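Local coordinates for protein alpha-2,3/8-sialyltransferase (Campylobacter jejuni, PDB 1RO7) that transfers sialic acid from CMP-sialic acid to acceptor glycans through alpha-2,3 or alpha-2,8 linkages, probably onto terminal galactose or sialic acid, at residues K38-K43 against F231-K236; G144-Y149 against Y204-Y209. The protein carries 1 engineered substitution. One frame throughout, in Å; residues are numbered along the deposited sequence.

From the N terminus the chain passes strands 3-7 and 25-30 and reaches 38-43, the first half of interaction 1. Its partner, 231-236, comes 188 residues later, so this pairing closes a long loop that holds five of the seven strands of the parallel sheet. Interaction 2 falls wholly within that loop: 144-149 follows helix 132-143, and its partner 204-209, at the end of helix 190-204, joins it 55 residues on. Interaction 2 adds 207-210, the last strand of the main parallel sheet in chain order; the chain then runs on to 234-235, which forms a separate two-stranded antiparallel ribbon in interaction 1. The two centres lie about 24 Å apart and the contacts do not touch.

Interaction 1 (K38-K43 against F231-K236); sequences KYYLGK and FIIQEK
A small two-stranded antiparallel ribbon, separate from the main parallel sheet, is built on the pairing of Lys38 with Glu235. The two form a non-hydrogen-bonded pair, their CA atoms 4.8 Å apart. The direct backbone bond runs from Tyr39 N to Gln234 O, 2.9 Å long and nearly straight, with 166° at the hydrogen. Beyond it the strands diverge, the CA atoms of Tyr40 and Ile233 lying 5.8 Å apart, and a water bridges them, donating to Tyr39 O and accepting from Gln234 N. Tyr39 is the centre of an inverse gamma turn.

On one face the side chains of Lys38 and Glu235 run alongside each other and close a salt bridge, Lys38 NZ to Glu235 OE1 at 2.8 Å. The ammonium meets this oxygen from above the carboxylate plane, 40° out of it. Glu235 reaches it through a bend at chi2. Beside this pair Lys38 CB presses on Ile233 CG2 at 3.5 Å, a tight carbon contact.

On the other face the Tyr39 ring is sandwiched between two lysine chains. Lys43 CG lies over the centre of one side, while Lys236 CG makes a CH-pi contact with the opposite side, 3.8 Å from the Tyr39 ring centroid. The Lys236 chain crosses the Tyr39 side chain at about a right angle, and its NZ is hydrogen-bonded to Glu36 O and Tyr71 OH. Tyr39 OH bonds to Glu70 O, so both polar ends are tied outside the ribbon.

Past the ribbon Phe231, its CG trans to the backbone N (chi1 178°), turns a ring edge to Tyr39 O and Gly42 N: Phe231 CZ lies 3.6 Å from Gly42 N, near the ring plane.

Interaction 2 (G144-Y149 against Y204-Y209); sequences GYKEIY and YKIKLY
The backbone oxygen of Ile148 accepts a 2.8 Å hydrogen bond from Tyr209 N and also meets Leu208 CA in a CA-H...O contact. Two further 2.8 Å bonds, Lys207 N to Lys146 O and Ile148 N to Lys207 O, continue the parallel ladder within these residues. The first of these is almost straight, 176° at the hydrogen, whereas the Tyr209 bond is bent to 140°. Strands 147-149 and 207-209 run close to parallel.

Tyr149 and Tyr209 project together from one face. Their side chains lie side by side and their rings are tilted by 22°, but slid so far apart that they barely overlap. The closest approach puts Tyr209 CD2 over a face of the Tyr149 ring, 3.4 Å from Tyr149 CE1. Glu147 comes to the edge of the other ring: its OE2 lies near the Tyr209 ring plane, 3.2 Å from Tyr209 CE2. A carboxylate oxygen there would face the ring's positive rim, a favourable though weak interaction.

From the other face Ile148 and Leu208 point the same way, Ile148 CB meeting Leu208 CD2 at 3.7 Å. Before the ladder, Ile206 CG2 packs on Tyr145 O, a buried oxygen with no polar partner in the model.

Both strands follow Schellman-type helix ends, at Gly144 and Lys205. Strand 147-151 lies between strand 3-7, to which Glu147 and Tyr149 are hydrogen-bonded, and strand 207-210, the outermost strand on that side of the sheet within this chain. Ile148 and Ile206 pack on Ile141 of helix 132-143, and Leu208 rests on Leu197 of helix 190-204.

Interaction 1 (K38-K43 against F231-K236)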
ATOM      1  N   LYS A  38       2.123  43.169 -11.660  1.00 42.39           N
ATOM      2  CA  LYS A  38       2.607  43.838 -10.459  1.00 42.22           C
ATOM      3  C   LYS A  38       2.536  42.821  -9.327  1.00 41.09           C
ATOM      4  O   LYS A  38       1.695  41.923  -9.356  1.00 40.74           O
ATOM      5  CB  LYS A  38       1.715  45.032 -10.113  1.00 43.20           C
ATOM      6  CG  LYS A  38       1.456  45.979 -11.266  1.00 46.90           C
ATOM      7  CD  LYS A  38       0.457  47.058 -10.877  1.00 47.70           C
ATOM      8  CE  LYS A  38       0.185  47.979 -12.049  1.00 49.55           C
ATOM      9  NZ  LYS A  38       1.453  48.570 -12.559  1.00 51.29           N
ATOM     10  N   TYR A  39       3.417  42.947  -8.339  1.00 39.45           N
ATOM     11  CA  TYR A  39       3.392  42.025  -7.212  1.00 39.62           C
ATOM     12  C   TYR A  39       2.278  42.439  -6.256  1.00 40.00           C
ATOM     13  O   TYR A  39       2.533  42.920  -5.149  1.00 40.14           O
ATOM     14  CB  TYR A  39       4.737  42.017  -6.482  1.00 38.92           C
ATOM     15  CG  TYR A  39       5.834  41.291  -7.229  1.00 39.89           C
ATOM     16  CD1 TYR A  39       6.881  41.991  -7.825  1.00 40.30           C
ATOM     17  CD2 TYR A  39       5.826  39.898  -7.335  1.00 38.64           C
ATOM     18  CE1 TYR A  39       7.901  41.326  -8.504  1.00 40.30           C
ATOM     19  CE2 TYR A  39       6.839  39.222  -8.013  1.00 40.11           C
ATOM     20  CZ  TYR A  39       7.874  39.942  -8.594  1.00 41.17           C
ATOM     21  OH  TYR A  39       8.891  39.281  -9.246  1.00 41.18           O
ATOM     22  N   TYR A  40       1.041  42.244  -6.700  1.00 39.91           N
ATOM     23  CA  TYR A  40      -0.133  42.596  -5.916  1.00 40.42           C
ATOM     24  C   TYR A  40      -0.109  42.032  -4.505  1.00 39.96           C
ATOM     25  O   TYR A  40      -0.827  42.517  -3.634  1.00 40.04           O
ATOM     26  CB  TYR A  40      -1.400  42.127  -6.635  1.00 41.26           C
ATOM     27  CG  TYR A  40      -1.624  42.813  -7.963  1.00 43.26           C
ATOM     28  CD1 TYR A  40      -1.844  44.191  -8.031  1.00 44.08           C
ATOM     29  CD2 TYR A  40      -1.589  42.092  -9.154  1.00 43.14           C
ATOM     30  CE1 TYR A  40      -2.020  44.834  -9.255  1.00 45.74           C
ATOM     31  CE2 TYR A  40      -1.761  42.724 -10.382  1.00 45.01           C
ATOM     32  CZ  TYR A  40      -1.974  44.092 -10.426  1.00 45.71           C
ATOM     33  OH  TYR A  40      -2.128  44.718 -11.643  1.00 48.22           O
ATOM     34  N   LEU A  41       0.707  41.007  -4.272  1.00 39.33           N
ATOM     35  CA  LEU A  41       0.790  40.412  -2.942  1.00 38.31           C
ATOM     36  C   LEU A  41       2.209  40.037  -2.544  1.00 36.88           C
ATOM     37  O   LEU A  41       2.419  39.205  -1.661  1.00 37.93           O
ATOM     38  CB  LEU A  41      -0.121  39.185  -2.850  1.00 37.63           C
ATOM     39  CG  LEU A  41      -1.620  39.491  -2.901  1.00 38.90           C
ATOM     40  CD1 LEU A  41      -2.421  38.199  -2.960  1.00 36.63           C
ATOM     41  CD2 LEU A  41      -2.008  40.315  -1.674  1.00 39.06           C
ATOM     42  N   GLY A  42       3.184  40.657  -3.195  1.00 36.66           N
ATOM     43  CA  GLY A  42       4.571  40.376  -2.879  1.00 37.16           C
ATOM     44  C   GLY A  42       5.142  39.213  -3.666  1.00 36.83           C
ATOM     45  O   GLY A  42       4.414  38.510  -4.371  1.00 35.67           O
ATOM     46  N   LYS A  43       6.447  39.007  -3.533  1.00 37.93           N
ATOM     47  CA  LYS A  43       7.139  37.933  -4.240  1.00 39.46           C
ATOM     48  C   LYS A  43       7.156  36.629  -3.455  1.00 39.62           C
ATOM     49  O   LYS A  43       7.371  35.557  -4.025  1.00 39.14           O
ATOM     50  CB  LYS A  43       8.591  38.329  -4.513  1.00 39.56           C
ATOM     51  CG  LYS A  43       8.794  39.629  -5.261  1.00 42.61           C
ATOM     52  CD  LYS A  43      10.286  39.864  -5.453  1.00 43.10           C
ATOM     53  CE  LYS A  43      10.566  41.148  -6.210  1.00 45.02           C
ATOM     54  NZ  LYS A  43      12.035  41.362  -6.393  1.00 47.10           N
ATOM     55  N   PHE A 231       0.857  49.043   1.856  1.00 74.76           N
ATOM     56  CA  PHE A 231       1.590  47.888   1.351  1.00 73.56           C
ATOM     57  C   PHE A 231       2.739  48.200   0.398  1.00 72.47           C
ATOM     58  O   PHE A 231       3.868  47.768   0.627  1.00 72.41           O
ATOM     59  CB  PHE A 231       0.615  46.923   0.667  1.00 74.05           C
ATOM     60  CG  PHE A 231       1.276  45.712   0.070  1.00 74.43           C
ATOM     61  CD1 PHE A 231       1.995  44.830   0.871  1.00 74.51           C
ATOM     62  CD2 PHE A 231       1.181  45.454  -1.293  1.00 74.71           C
ATOM     63  CE1 PHE A 231       2.611  43.706   0.322  1.00 74.72           C
ATOM     64  CE2 PHE A 231       1.791  44.334  -1.853  1.00 74.58           C
ATOM     65  CZ  PHE A 231       2.507  43.459  -1.042  1.00 74.72           C
ATOM     66  N   ILE A 232       2.442  48.939  -0.669  1.00 71.13           N
ATOM     67  CA  ILE A 232       3.432  49.297  -1.687  1.00 70.17           C
ATOM     68  C   ILE A 232       3.581  48.158  -2.694  1.00 68.84           C
ATOM     69  O   ILE A 232       4.250  47.159  -2.431  1.00 67.96           O
ATOM     70  CB  ILE A 232       4.822  49.592  -1.076  1.00 71.05           C
ATOM     71  CG1 ILE A 232       4.728  50.784  -0.121  1.00 71.88           C
ATOM     72  CG2 ILE A 232       5.829  49.870  -2.185  1.00 70.92           C
ATOM     73  CD1 ILE A 232       6.031  51.119   0.572  1.00 72.58           C
ATOM     74  N   ILE A 233       2.951  48.321  -3.851  1.00 67.61           N
ATOM     75  CA  ILE A 233       2.998  47.312  -4.896  1.00 65.93           C
ATOM     76  C   ILE A 233       4.249  47.477  -5.746  1.00 64.90           C
ATOM     77  O   ILE A 233       4.473  48.535  -6.334  1.00 64.31           O
ATOM     78  CB  ILE A 233       1.762  47.404  -5.819  1.00 66.23           C
ATOM     79  CG1 ILE A 233       0.478  47.265  -4.999  1.00 66.28           C
ATOM     80  CG2 ILE A 233       1.821  46.317  -6.877  1.00 65.96           C
ATOM     81  CD1 ILE A 233       0.170  48.456  -4.114  1.00 66.56           C
ATOM     82  N   GLN A 234       5.065  46.430  -5.804  1.00 63.51           N
ATOM     83  CA  GLN A 234       6.285  46.467  -6.596  1.00 62.22           C
ATOM     84  C   GLN A 234       5.935  46.208  -8.054  1.00 61.31           C
ATOM     85  O   GLN A 234       5.064  45.393  -8.358  1.00 60.68           O
ATOM     86  CB  GLN A 234       7.272  45.405  -6.116  1.00 62.89           C
ATOM     87  CG  GLN A 234       8.649  45.543  -6.738  1.00 64.40           C
ATOM     88  CD  GLN A 234       9.556  44.375  -6.417  1.00 65.32           C
ATOM     89  OE1 GLN A 234       9.650  43.941  -5.268  1.00 66.13           O
ATOM     90  NE2 GLN A 234      10.241  43.865  -7.434  1.00 65.57           N
ATOM     91  N   GLU A 235       6.618  46.904  -8.954  1.00 60.29           N
ATOM     92  CA  GLU A 235       6.370  46.754 -10.382  1.00 58.97           C
ATOM     93  C   GLU A 235       7.117  45.534 -10.922  1.00 56.88           C
ATOM     94  O   GLU A 235       8.066  45.052 -10.299  1.00 55.74           O
ATOM     95  CB  GLU A 235       6.837  48.010 -11.123  1.00 60.76           C
ATOM     96  CG  GLU A 235       6.166  48.229 -12.468  1.00 63.14           C
ATOM     97  CD  GLU A 235       4.847  48.973 -12.347  1.00 64.39           C
ATOM     98  OE1 GLU A 235       4.011  48.583 -11.505  1.00 64.91           O
ATOM     99  OE2 GLU A 235       4.647  49.950 -13.100  1.00 65.00           O
ATOM    100  N   LYS A 236       6.679  45.035 -12.076  1.00 54.01           N
ATOM    101  CA  LYS A 236       7.317  43.886 -12.713  1.00 51.95           C
ATOM    102  C   LYS A 236       7.700  44.245 -14.143  1.00 51.60           C
ATOM    103  O   LYS A 236       6.893  44.792 -14.895  1.00 50.88           O
ATOM    104  CB  LYS A 236       6.382  42.667 -12.711  1.00 49.91           C
ATOM    105  CG  LYS A 236       6.145  42.068 -11.328  1.00 47.49           C
ATOM    106  CD  LYS A 236       5.169  40.893 -11.357  1.00 45.40           C
ATOM    107  CE  LYS A 236       5.724  39.705 -12.133  1.00 44.80           C
ATOM    108  NZ  LYS A 236       4.740  38.584 -12.213  1.00 40.94           N
TER
HETATM  109  O   HOH W   1       4.511  44.328  -4.204  1.00 41.00           O

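Interaction 2 (G144-Y149 against Y204-Y209)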
ATOM      1  N   GLY A 144      -4.228  24.255   9.354  1.00 38.27           N
ATOM      2  CA  GLY A 144      -4.344  24.915  10.646  1.00 39.31           C
ATOM      3  C   GLY A 144      -4.710  26.390  10.635  1.00 41.35           C
ATOM      4  O   GLY A 144      -4.939  26.974  11.698  1.00 41.15           O
ATOM      5  N   TYR A 145      -4.758  27.004   9.454  1.00 41.21           N
ATOM      6  CA  TYR A 145      -5.108  28.421   9.343  1.00 41.57           C
ATOM      7  C   TYR A 145      -6.550  28.665   9.790  1.00 42.22           C
ATOM      8  O   TYR A 145      -7.449  27.908   9.438  1.00 41.28           O
ATOM      9  CB  TYR A 145      -4.938  28.891   7.896  1.00 41.04           C
ATOM     10  CG  TYR A 145      -3.501  28.965   7.440  1.00 39.73           C
ATOM     11  CD1 TYR A 145      -2.704  30.063   7.760  1.00 40.82           C
ATOM     12  CD2 TYR A 145      -2.931  27.931   6.701  1.00 40.67           C
ATOM     13  CE1 TYR A 145      -1.373  30.132   7.355  1.00 40.66           C
ATOM     14  CE2 TYR A 145      -1.601  27.985   6.292  1.00 40.45           C
ATOM     15  CZ  TYR A 145      -0.828  29.087   6.621  1.00 40.09           C
ATOM     16  OH  TYR A 145       0.489  29.141   6.226  1.00 39.69           O
ATOM     17  N   LYS A 146      -6.771  29.727  10.560  1.00 44.14           N
ATOM     18  CA  LYS A 146      -8.115  30.033  11.036  1.00 46.11           C
ATOM     19  C   LYS A 146      -8.630  31.419  10.652  1.00 46.36           C
ATOM     20  O   LYS A 146      -9.770  31.772  10.956  1.00 45.28           O
ATOM     21  CB  LYS A 146      -8.183  29.841  12.553  1.00 48.27           C
ATOM     22  CG  LYS A 146      -8.250  28.375  12.955  1.00 50.55           C
ATOM     23  CD  LYS A 146      -8.224  28.187  14.457  1.00 52.34           C
ATOM     24  CE  LYS A 146      -8.510  26.738  14.820  1.00 54.51           C
ATOM     25  NZ  LYS A 146      -7.609  25.792  14.100  1.00 54.90           N
ATOM     26  N   GLU A 147      -7.792  32.194   9.972  1.00 46.44           N
ATOM     27  CA  GLU A 147      -8.173  33.528   9.529  1.00 47.35           C
ATOM     28  C   GLU A 147      -7.779  33.655   8.061  1.00 46.18           C
ATOM     29  O   GLU A 147      -6.619  33.914   7.739  1.00 47.09           O
ATOM     30  CB  GLU A 147      -7.453  34.584  10.366  1.00 49.80           C
ATOM     31  CG  GLU A 147      -8.054  35.970  10.264  1.00 53.45           C
ATOM     32  CD  GLU A 147      -8.290  36.581  11.628  1.00 55.29           C
ATOM     33  OE1 GLU A 147      -7.312  36.731  12.388  1.00 57.56           O
ATOM     34  OE2 GLU A 147      -9.454  36.905  11.943  1.00 57.23           O
ATOM     35  N   ILE A 148      -8.758  33.481   7.177  1.00 45.36           N
ATOM     36  CA  ILE A 148      -8.522  33.527   5.736  1.00 43.93           C
ATOM     37  C   ILE A 148      -9.019  34.783   5.023  1.00 42.98           C
ATOM     38  O   ILE A 148     -10.208  35.090   5.043  1.00 42.40           O
ATOM     39  CB  ILE A 148      -9.169  32.303   5.058  1.00 44.77           C
ATOM     40  CG1 ILE A 148      -8.617  31.019   5.680  1.00 45.28           C
ATOM     41  CG2 ILE A 148      -8.912  32.336   3.559  1.00 43.80           C
ATOM     42  CD1 ILE A 148      -9.255  29.752   5.140  1.00 46.13           C
ATOM     43  N   TYR A 149      -8.096  35.494   4.382  1.00 41.89           N
ATOM     44  CA  TYR A 149      -8.423  36.707   3.638  1.00 42.43           C
ATOM     45  C   TYR A 149      -8.452  36.342   2.162  1.00 41.72           C
ATOM     46  O   TYR A 149      -7.447  35.908   1.605  1.00 40.64           O
ATOM     47  CB  TYR A 149      -7.373  37.783   3.903  1.00 43.33           C
ATOM     48  CG  TYR A 149      -7.348  38.241   5.344  1.00 46.87           C
ATOM     49  CD1 TYR A 149      -8.068  39.366   5.752  1.00 47.75           C
ATOM     50  CD2 TYR A 149      -6.639  37.529   6.308  1.00 46.53           C
ATOM     51  CE1 TYR A 149      -8.079  39.771   7.088  1.00 49.09           C
ATOM     52  CE2 TYR A 149      -6.645  37.922   7.646  1.00 49.29           C
ATOM     53  CZ  TYR A 149      -7.366  39.042   8.028  1.00 49.63           C
ATOM     54  OH  TYR A 149      -7.375  39.432   9.348  1.00 49.85           O
ATOM     55  N   TYR A 204     -15.770  24.095  10.209  1.00 46.23           N
ATOM     56  CA  TYR A 204     -14.458  24.107  10.847  1.00 45.52           C
ATOM     57  C   TYR A 204     -14.145  25.312  11.727  1.00 46.80           C
ATOM     58  O   TYR A 204     -13.017  25.483  12.190  1.00 45.00           O
ATOM     59  CB  TYR A 204     -13.393  23.914   9.768  1.00 44.14           C
ATOM     60  CG  TYR A 204     -13.587  22.591   9.065  1.00 40.66           C
ATOM     61  CD1 TYR A 204     -13.352  21.394   9.734  1.00 39.79           C
ATOM     62  CD2 TYR A 204     -14.108  22.533   7.773  1.00 40.39           C
ATOM     63  CE1 TYR A 204     -13.637  20.170   9.144  1.00 39.19           C
ATOM     64  CE2 TYR A 204     -14.400  21.306   7.171  1.00 39.34           C
ATOM     65  CZ  TYR A 204     -14.162  20.131   7.867  1.00 38.51           C
ATOM     66  OH  TYR A 204     -14.456  18.909   7.301  1.00 38.26           O
ATOM     67  N   LYS A 205     -15.156  26.137  11.962  1.00 48.02           N
ATOM     68  CA  LYS A 205     -15.009  27.306  12.815  1.00 49.98           C
ATOM     69  C   LYS A 205     -13.795  28.171  12.508  1.00 49.42           C
ATOM     70  O   LYS A 205     -12.912  28.346  13.347  1.00 50.02           O
ATOM     71  CB  LYS A 205     -14.981  26.861  14.280  1.00 51.47           C
ATOM     72  CG  LYS A 205     -16.278  26.198  14.719  1.00 53.67           C
ATOM     73  CD  LYS A 205     -16.208  25.674  16.140  1.00 55.19           C
ATOM     74  CE  LYS A 205     -17.565  25.149  16.584  1.00 55.29           C
ATOM     75  NZ  LYS A 205     -18.092  24.112  15.650  1.00 57.21           N
ATOM     76  N   ILE A 206     -13.760  28.708  11.295  1.00 48.81           N
ATOM     77  CA  ILE A 206     -12.676  29.583  10.873  1.00 49.09           C
ATOM     78  C   ILE A 206     -13.317  30.885  10.422  1.00 48.71           C
ATOM     79  O   ILE A 206     -14.523  30.934  10.192  1.00 49.60           O
ATOM     80  CB  ILE A 206     -11.849  28.956   9.713  1.00 49.06           C
ATOM     81  CG1 ILE A 206     -12.757  28.576   8.539  1.00 47.64           C
ATOM     82  CG2 ILE A 206     -11.108  27.729  10.216  1.00 48.40           C
ATOM     83  CD1 ILE A 206     -13.167  29.741   7.660  1.00 48.86           C
ATOM     84  N   LYS A 207     -12.520  31.939  10.299  1.00 48.96           N
ATOM     85  CA  LYS A 207     -13.052  33.230   9.882  1.00 49.22           C
ATOM     86  C   LYS A 207     -12.596  33.624   8.484  1.00 48.53           C
ATOM     87  O   LYS A 207     -11.407  33.566   8.167  1.00 47.33           O
ATOM     88  CB  LYS A 207     -12.636  34.317  10.877  1.00 49.60           C
ATOM     89  CG  LYS A 207     -13.182  35.695  10.543  1.00 50.16           C
ATOM     90  CD  LYS A 207     -14.701  35.697  10.535  1.00 51.92           C
ATOM     91  CE  LYS A 207     -15.248  37.081  10.239  1.00 52.31           C
ATOM     92  NZ  LYS A 207     -16.735  37.084  10.237  1.00 53.32           N
ATOM     93  N   LEU A 208     -13.552  34.033   7.655  1.00 48.67           N
ATOM     94  CA  LEU A 208     -13.267  34.448   6.287  1.00 48.75           C
ATOM     95  C   LEU A 208     -13.413  35.961   6.150  1.00 49.73           C
ATOM     96  O   LEU A 208     -14.247  36.576   6.813  1.00 50.09           O
ATOM     97  CB  LEU A 208     -14.221  33.757   5.310  1.00 47.26           C
ATOM     98  CG  LEU A 208     -14.215  32.226   5.251  1.00 45.99           C
ATOM     99  CD1 LEU A 208     -15.253  31.761   4.242  1.00 44.62           C
ATOM    100  CD2 LEU A 208     -12.832  31.722   4.860  1.00 44.94           C
ATOM    101  N   TYR A 209     -12.593  36.551   5.288  1.00 50.37           N
ATOM    102  CA  TYR A 209     -12.620  37.987   5.044  1.00 51.67           C
ATOM    103  C   TYR A 209     -12.449  38.260   3.557  1.00 51.86           C
ATOM    104  O   TYR A 209     -11.993  37.396   2.807  1.00 52.09           O
ATOM    105  CB  TYR A 209     -11.501  38.686   5.820  1.00 53.13           C
ATOM    106  CG  TYR A 209     -11.745  38.788   7.308  1.00 54.61           C
ATOM    107  CD1 TYR A 209     -12.822  39.522   7.806  1.00 56.08           C
ATOM    108  CD2 TYR A 209     -10.889  38.172   8.217  1.00 55.26           C
ATOM    109  CE1 TYR A 209     -13.038  39.643   9.177  1.00 56.94           C
ATOM    110  CE2 TYR A 209     -11.096  38.285   9.589  1.00 57.46           C
ATOM    111  CZ  TYR A 209     -12.172  39.023  10.063  1.00 57.22           C
ATOM    112  OH  TYR A 209     -12.376  39.144  11.417  1.00 58.76           O
TER